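PDB 5X3G: uracil-DNA glycosylase from Nitratifractor salsuginis, which belongs to the uracil-DNA glycosylase superfamily and has a compact alpha/beta fold built round a four-stranded parallel sheet. Local coordinates for residues Y90-G95 against I205-H210. Sequence-based numbering, arbitrary orientation.
Sequences YAFIDG and ILFGAH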
ATOM      1  N   TYR A  90      -0.473   5.659   0.678  1.00 25.16           N
ATOM      2  CA  TYR A  90      -0.738   4.228   0.663  1.00 19.77           C
ATOM      3  C   TYR A  90       0.064   3.574  -0.447  1.00 19.66           C
ATOM      4  O   TYR A  90       0.174   4.120  -1.549  1.00 24.35           O
ATOM      5  CB  TYR A  90      -2.223   3.920   0.431  1.00 23.90           C
ATOM      6  CG  TYR A  90      -3.161   4.438   1.491  1.00 22.35           C
ATOM      7  CD1 TYR A  90      -3.371   3.730   2.664  1.00 18.14           C
ATOM      8  CD2 TYR A  90      -3.859   5.623   1.305  1.00 22.86           C
ATOM      9  CE1 TYR A  90      -4.239   4.194   3.633  1.00 24.32           C
ATOM     10  CE2 TYR A  90      -4.731   6.099   2.268  1.00 27.73           C
ATOM     11  CZ  TYR A  90      -4.916   5.379   3.431  1.00 34.81           C
ATOM     12  OH  TYR A  90      -5.785   5.845   4.391  1.00 25.38           O
ATOM     13  N   ALA A  91       0.614   2.401  -0.156  1.00 20.81           N
ATOM     14  CA  ALA A  91       1.114   1.554  -1.224  1.00 24.10           C
ATOM     15  C   ALA A  91      -0.037   1.141  -2.133  1.00 20.51           C
ATOM     16  O   ALA A  91      -1.178   0.977  -1.690  1.00 27.20           O
ATOM     17  CB  ALA A  91       1.808   0.317  -0.650  1.00 16.67           C
ATOM     18  N   PHE A  92       0.266   1.031  -3.427  1.00 22.95           N
ATOM     19  CA  PHE A  92      -0.623   0.439  -4.422  1.00 22.68           C
ATOM     20  C   PHE A  92      -1.820   1.319  -4.778  1.00 33.78           C
ATOM     21  O   PHE A  92      -2.278   1.293  -5.924  1.00 40.63           O
ATOM     22  CB  PHE A  92      -1.110  -0.935  -3.952  1.00 27.68           C
ATOM     23  CG  PHE A  92      -1.511  -1.846  -5.073  1.00 25.54           C
ATOM     24  CD1 PHE A  92      -0.742  -1.918  -6.222  1.00 30.05           C
ATOM     25  CD2 PHE A  92      -2.646  -2.633  -4.980  1.00 33.27           C
ATOM     26  CE1 PHE A  92      -1.097  -2.750  -7.260  1.00 35.80           C
ATOM     27  CE2 PHE A  92      -3.009  -3.469  -6.018  1.00 24.11           C
ATOM     28  CZ  PHE A  92      -2.232  -3.528  -7.159  1.00 27.75           C
ATOM     29  N   ILE A  93      -2.337   2.094  -3.828  1.00 26.87           N
ATOM     30  CA  ILE A  93      -3.530   2.901  -4.071  1.00 26.02           C
ATOM     31  C   ILE A  93      -3.132   4.179  -4.798  1.00 29.40           C
ATOM     32  O   ILE A  93      -2.421   5.026  -4.248  1.00 35.68           O
ATOM     33  CB  ILE A  93      -4.261   3.226  -2.762  1.00 26.32           C
ATOM     34  CG1 ILE A  93      -4.579   1.946  -1.996  1.00 26.82           C
ATOM     35  CG2 ILE A  93      -5.547   3.975  -3.054  1.00 22.18           C
ATOM     36  CD1 ILE A  93      -5.473   0.982  -2.749  1.00 28.57           C
ATOM     37  N   ASP A  94      -3.616   4.333  -6.027  1.00 27.66           N
ATOM     38  CA  ASP A  94      -3.309   5.502  -6.841  1.00 28.48           C
ATOM     39  C   ASP A  94      -4.387   6.560  -6.631  1.00 30.37           C
ATOM     40  O   ASP A  94      -5.553   6.346  -6.981  1.00 28.37           O
ATOM     41  CB  ASP A  94      -3.202   5.118  -8.318  1.00 27.86           C
ATOM     42  CG  ASP A  94      -2.616   6.229  -9.171  1.00 32.65           C
ATOM     43  OD1 ASP A  94      -3.008   7.400  -8.994  1.00 29.98           O
ATOM     44  OD2 ASP A  94      -1.753   5.935 -10.025  1.00 30.11           O
ATOM     45  N   GLY A  95      -3.988   7.708  -6.085  1.00 28.66           N
ATOM     46  CA  GLY A  95      -4.908   8.788  -5.781  1.00 31.90           C
ATOM     47  C   GLY A  95      -5.548   9.446  -6.989  1.00 30.19           C
ATOM     48  O   GLY A  95      -6.483  10.233  -6.810  1.00 35.23           O
ATOM     49  N   ILE A 205       3.220  -9.567   1.990  1.00 24.93           N
ATOM     50  CA  ILE A 205       2.814  -9.798   0.608  1.00 25.57           C
ATOM     51  C   ILE A 205       3.818  -9.092  -0.290  1.00 28.85           C
ATOM     52  O   ILE A 205       3.925  -7.859  -0.269  1.00 20.49           O
ATOM     53  CB  ILE A 205       1.385  -9.303   0.347  1.00 20.94           C
ATOM     54  CG1 ILE A 205       0.397 -10.033   1.256  1.00 18.90           C
ATOM     55  CG2 ILE A 205       1.020  -9.481  -1.124  1.00 17.69           C
ATOM     56  CD1 ILE A 205      -0.973  -9.402   1.275  1.00 20.74           C
ATOM     57  N   LEU A 206       4.552  -9.868  -1.079  1.00 21.88           N
ATOM     58  CA  LEU A 206       5.720  -9.372  -1.801  1.00 22.48           C
ATOM     59  C   LEU A 206       5.471  -9.495  -3.301  1.00 29.30           C
ATOM     60  O   LEU A 206       5.588 -10.583  -3.872  1.00 28.66           O
ATOM     61  CB  LEU A 206       6.966 -10.135  -1.367  1.00 31.29           C
ATOM     62  CG  LEU A 206       7.190 -10.143   0.148  1.00 29.31           C
ATOM     63  CD1 LEU A 206       8.219 -11.192   0.544  1.00 37.56           C
ATOM     64  CD2 LEU A 206       7.605  -8.759   0.642  1.00 32.49           C
ATOM     65  N   PHE A 207       5.137  -8.373  -3.935  1.00 26.92           N
ATOM     66  CA  PHE A 207       4.895  -8.331  -5.374  1.00 22.29           C
ATOM     67  C   PHE A 207       6.227  -8.258  -6.111  1.00 32.20           C
ATOM     68  O   PHE A 207       6.953  -7.265  -5.994  1.00 24.46           O
ATOM     69  CB  PHE A 207       4.021  -7.134  -5.737  1.00 23.65           C
ATOM     70  CG  PHE A 207       2.558  -7.347  -5.487  1.00 27.47           C
ATOM     71  CD1 PHE A 207       2.006  -8.615  -5.545  1.00 25.72           C
ATOM     72  CD2 PHE A 207       1.730  -6.273  -5.202  1.00 26.38           C
ATOM     73  CE1 PHE A 207       0.656  -8.808  -5.319  1.00 32.76           C
ATOM     74  CE2 PHE A 207       0.380  -6.459  -4.976  1.00 24.57           C
ATOM     75  CZ  PHE A 207      -0.159  -7.728  -5.034  1.00 27.56           C
ATOM     76  N   GLY A 208       6.543  -9.304  -6.872  1.00 31.31           N
ATOM     77  CA  GLY A 208       7.683  -9.252  -7.777  1.00 30.67           C
ATOM     78  C   GLY A 208       8.996  -8.960  -7.074  1.00 25.24           C
ATOM     79  O   GLY A 208       9.362  -9.608  -6.086  1.00 34.62           O
ATOM     80  N   ALA A 209       9.709  -7.949  -7.586  1.00 26.77           N
ATOM     81  CA  ALA A 209      11.046  -7.629  -7.093  1.00 26.32           C
ATOM     82  C   ALA A 209      11.060  -7.355  -5.595  1.00 39.66           C
ATOM     83  O   ALA A 209      12.086  -7.572  -4.935  1.00 36.52           O
ATOM     84  CB  ALA A 209      11.607  -6.426  -7.854  1.00 39.52           C
ATOM     85  N   HIS A 210       9.932  -6.890  -5.042  1.00 34.34           N
ATOM     86  CA  HIS A 210       9.840  -6.625  -3.609  1.00 31.47           C
ATOM     87  C   HIS A 210      10.276  -7.824  -2.779  1.00 41.17           C
ATOM     88  O   HIS A 210      10.784  -7.654  -1.663  1.00 43.44           O
ATOM     89  CB  HIS A 210       8.409  -6.232  -3.237  1.00 33.16           C
ATOM     90  CG  HIS A 210       8.029  -4.847  -3.664  1.00 43.15           C
ATOM     91  ND1 HIS A 210       6.963  -4.592  -4.500  1.00 35.64           N
ATOM     92  CD2 HIS A 210       8.573  -3.643  -3.370  1.00 36.49           C
ATOM     93  CE1 HIS A 210       6.866  -3.291  -4.703  1.00 35.92           C
ATOM     94  NE2 HIS A 210       7.832  -2.692  -4.029  1.00 33.90           N
TER
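With CG swung nearly opposite its backbone N (chi1 -155°), F92 extends its ring from the loop that follows strand 73-77; at the end of strand 203-207 a chi1 of -80° turns the ring of F207 toward it, and the two meet in an edge-to-face pair. The pair shows how, in an alpha/beta fold with a central parallel sheet, a long loop can meet the end of a strand through aromatic side chains, with no hydrogen bond between 90-95 and 205-210. F207 directs its edge at the face of F92, the centroids lying 5.8 Å apart and the planes inclined at 54°, well short of perpendicular. The contact is light, burying 58 Å² in all. P231 touches both side chains, and F119 extends the apolar contact with a second edge-to-face pair on F92. On the strand side, CG2 of I205 lies 4.2 Å above the plane of the F207 ring, displaced toward its rim. Beyond F207 the chain reverses in a type II' turn closed by H210 N to F207 O at 3.1 Å; H210 ND1 adds a weak bond to that same oxygen. CE2 of F207 stands over one face of F92, 4.5 Å from CZ of F92.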